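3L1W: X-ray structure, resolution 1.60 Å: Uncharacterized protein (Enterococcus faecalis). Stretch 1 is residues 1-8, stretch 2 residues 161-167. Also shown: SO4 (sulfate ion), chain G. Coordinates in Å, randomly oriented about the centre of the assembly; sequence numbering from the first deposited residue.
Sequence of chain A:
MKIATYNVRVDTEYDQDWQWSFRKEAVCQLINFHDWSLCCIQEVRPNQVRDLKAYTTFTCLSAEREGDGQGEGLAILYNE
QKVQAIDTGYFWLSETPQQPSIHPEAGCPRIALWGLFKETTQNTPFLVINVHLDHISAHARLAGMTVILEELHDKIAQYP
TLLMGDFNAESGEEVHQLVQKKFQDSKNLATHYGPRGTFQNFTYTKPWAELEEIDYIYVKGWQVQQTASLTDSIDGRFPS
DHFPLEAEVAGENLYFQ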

# COMPACT_ATOMS: atom_id res chain seq x y z
N MSE A 1 13.40 6.94 -4.81
CA MSE A 1 13.11 5.75 -5.59
C MSE A 1 12.53 4.68 -4.69
O MSE A 1 13.04 4.45 -3.59
CB MSE A 1 14.38 5.23 -6.27
CG MSE A 1 14.17 3.94 -7.05
SE MSE A 1 15.74 3.36 -8.07
CE MSE A 1 16.99 3.17 -6.60
N LYS A 2 11.45 4.04 -5.14
CA LYS A 2 10.89 2.90 -4.43
C LYS A 2 11.37 1.58 -5.03
O LYS A 2 11.36 1.39 -6.25
CB LYS A 2 9.36 2.97 -4.39
CG LYS A 2 8.86 4.16 -3.58
CD LYS A 2 7.41 4.01 -3.14
CE LYS A 2 7.28 3.09 -1.92
NZ LYS A 2 5.97 3.26 -1.22
N ILE A 3 11.82 0.70 -4.15
CA ILE A 3 12.37 -0.59 -4.54
C ILE A 3 11.78 -1.65 -3.64
O ILE A 3 11.34 -1.35 -2.52
CB ILE A 3 13.90 -0.60 -4.38
CG1 ILE A 3 14.28 -0.38 -2.90
CG2 ILE A 3 14.55 0.48 -5.27
CD1 ILE A 3 15.77 -0.38 -2.60
N ALA A 4 11.78 -2.89 -4.08
CA ALA A 4 11.19 -3.95 -3.26
C ALA A 4 11.84 -5.29 -3.55
O ALA A 4 12.50 -5.48 -4.57
CB ALA A 4 9.69 -4.05 -3.51
N THR A 5 11.64 -6.23 -2.63
CA THR A 5 12.01 -7.61 -2.86
C THR A 5 10.81 -8.47 -2.46
O THR A 5 10.09 -8.16 -1.51
CB THR A 5 13.30 -8.01 -2.10
OG1 THR A 5 13.58 -9.41 -2.32
CG2 THR A 5 13.16 -7.75 -0.60
N TYR A 6 10.57 -9.55 -3.20
CA TYR A 6 9.38 -10.36 -2.97
C TYR A 6 9.66 -11.79 -3.38
O TYR A 6 9.90 -12.08 -4.57
CB TYR A 6 8.22 -9.79 -3.79
CG TYR A 6 6.82 -10.29 -3.47
CD1 TYR A 6 6.53 -10.95 -2.27
CD2 TYR A 6 5.77 -10.07 -4.36
CE1 TYR A 6 5.24 -11.38 -1.99
CE2 TYR A 6 4.49 -10.49 -4.08
CZ TYR A 6 4.22 -11.15 -2.90
OH TYR A 6 2.92 -11.57 -2.66
N ASN A 7 9.69 -12.68 -2.40
CA ASN A 7 9.76 -14.11 -2.66
C ASN A 7 8.33 -14.56 -2.90
O ASN A 7 7.51 -14.53 -1.97
CB ASN A 7 10.38 -14.83 -1.46
CG ASN A 7 10.48 -16.33 -1.67
OD1 ASN A 7 9.60 -16.95 -2.27
ND2 ASN A 7 11.54 -16.93 -1.15
N VAL A 8 8.03 -14.96 -4.14
CA VAL A 8 6.65 -15.19 -4.54
C VAL A 8 6.18 -16.62 -4.39
O VAL A 8 5.04 -16.93 -4.76
CB VAL A 8 6.37 -14.70 -5.99
CG1 VAL A 8 6.62 -13.19 -6.10
CG2 VAL A 8 7.18 -15.49 -7.02
S SO4 G . 9.09 5.26 -7.68
O1 SO4 G . 8.08 4.20 -7.81
O2 SO4 G . 8.99 6.12 -8.85
O3 SO4 G . 8.83 6.03 -6.47
O4 SO4 G . 10.42 4.66 -7.62
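Stretch 2, residues 161-167: TLLMGDF

The strand that begins stretch 2 at Thr161 runs alongside the strand formed by residues 2-7, in nearly the same N-to-C direction. The two strand axes cross at -24° and approach to 8.4 Å, too far apart for backbone pairing, so the contact is made largely through side chains. The chains are closest in register near the corner: the CA atoms of Ile3 and Leu162 lie 9.2 Å apart, those of Thr5 and Gly165 5.6 Å, and those of Asn7 and Asp166 6.9 Å.

Strand alternation directs Ile3, Thr5 and Asn7 toward stretch 2, while the CB atoms of Ala4 and Tyr6 point away. From stretch 2, Leu162 and Met164 point back toward stretch 1. Ile3 adopts chi1 p and chi2 t, extending CD1 to 3.7 Å from Leu162 CD1 and 3.8 Å from Met164 CE, so that one methyl group touches both neighbours. Leu162, in the m,t rotamer, also lies near the selenomethionine Met1, whose CE is 4.2 Å from Leu162 CD1. Met164, likewise selenomethionine, has chi1 at -41°, chi2 t and chi3 p; this conformation carries its terminal methyl to the opposing backbone, with CE 3.4 Å from Ala4 O and 4.1 Å from Thr5 N.

At Gly165 the chain turns a corner. Its phi/psi values of 153/-158° would jam a CB against the preceding carbonyl oxygen, which by itself calls for glycine. Thr5, with chi1 t, places OG1 3.3 Å from Gly165 CA.

Beyond the corner, Asp166 points toward stretch 1 and meets Asn7. Both side chains have chi1 t, and their ends converge in a hydrogen bond from Asn7 ND2 to Asp166 OD2 (2.8 Å, N-H...O angle 135°). This polar link closes a contact that is apolar at its other end and buries 359 Å² in total.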

# COMPACT_ATOMS: atom_id res chain seq x y z
N THR A 161 25.06 0.29 -3.91
CA THR A 161 24.58 -1.07 -4.14
C THR A 161 23.38 -1.40 -3.28
O THR A 161 23.34 -1.01 -2.10
CB THR A 161 25.70 -2.11 -3.88
OG1 THR A 161 26.77 -1.89 -4.80
CG2 THR A 161 25.17 -3.53 -4.05
N LEU A 162 22.40 -2.09 -3.87
CA LEU A 162 21.22 -2.59 -3.17
C LEU A 162 21.31 -4.11 -3.18
O LEU A 162 21.25 -4.75 -4.24
CB LEU A 162 19.92 -2.15 -3.87
CG LEU A 162 19.73 -0.64 -4.04
CD1 LEU A 162 18.59 -0.33 -5.02
CD2 LEU A 162 19.48 0.00 -2.69
N LEU A 163 21.51 -4.68 -2.00
CA LEU A 163 21.65 -6.12 -1.84
C LEU A 163 20.34 -6.62 -1.24
O LEU A 163 20.06 -6.38 -0.06
CB LEU A 163 22.82 -6.42 -0.89
CG LEU A 163 23.13 -7.87 -0.52
CD1 LEU A 163 23.69 -8.65 -1.71
CD2 LEU A 163 24.11 -7.94 0.66
N MSE A 164 19.51 -7.27 -2.06
CA MSE A 164 18.11 -7.48 -1.70
C MSE A 164 17.68 -8.90 -1.90
O MSE A 164 17.96 -9.49 -2.94
CB MSE A 164 17.21 -6.61 -2.59
CG MSE A 164 17.73 -5.24 -2.85
SE MSE A 164 16.58 -4.26 -4.09
CE MSE A 164 15.06 -4.07 -2.93
N GLY A 165 16.97 -9.46 -0.94
CA GLY A 165 16.36 -10.74 -1.18
C GLY A 165 16.13 -11.58 0.06
O GLY A 165 16.06 -11.09 1.18
N ASP A 166 16.01 -12.88 -0.19
CA ASP A 166 15.69 -13.84 0.84
C ASP A 166 16.99 -14.47 1.34
O ASP A 166 17.62 -15.28 0.65
CB ASP A 166 14.75 -14.88 0.24
CG ASP A 166 14.32 -15.93 1.25
OD1 ASP A 166 14.92 -16.02 2.35
OD2 ASP A 166 13.38 -16.68 0.92
N PHE A 167 17.41 -14.07 2.54
CA PHE A 167 18.67 -14.55 3.11
C PHE A 167 18.49 -15.90 3.80
O PHE A 167 19.48 -16.54 4.15
CB PHE A 167 19.24 -13.54 4.13
CG PHE A 167 19.86 -12.33 3.49
CD1 PHE A 167 21.17 -11.96 3.80
CD2 PHE A 167 19.15 -11.56 2.60
CE1 PHE A 167 21.74 -10.84 3.21
CE2 PHE A 167 19.72 -10.44 2.01
CZ PHE A 167 21.01 -10.09 2.32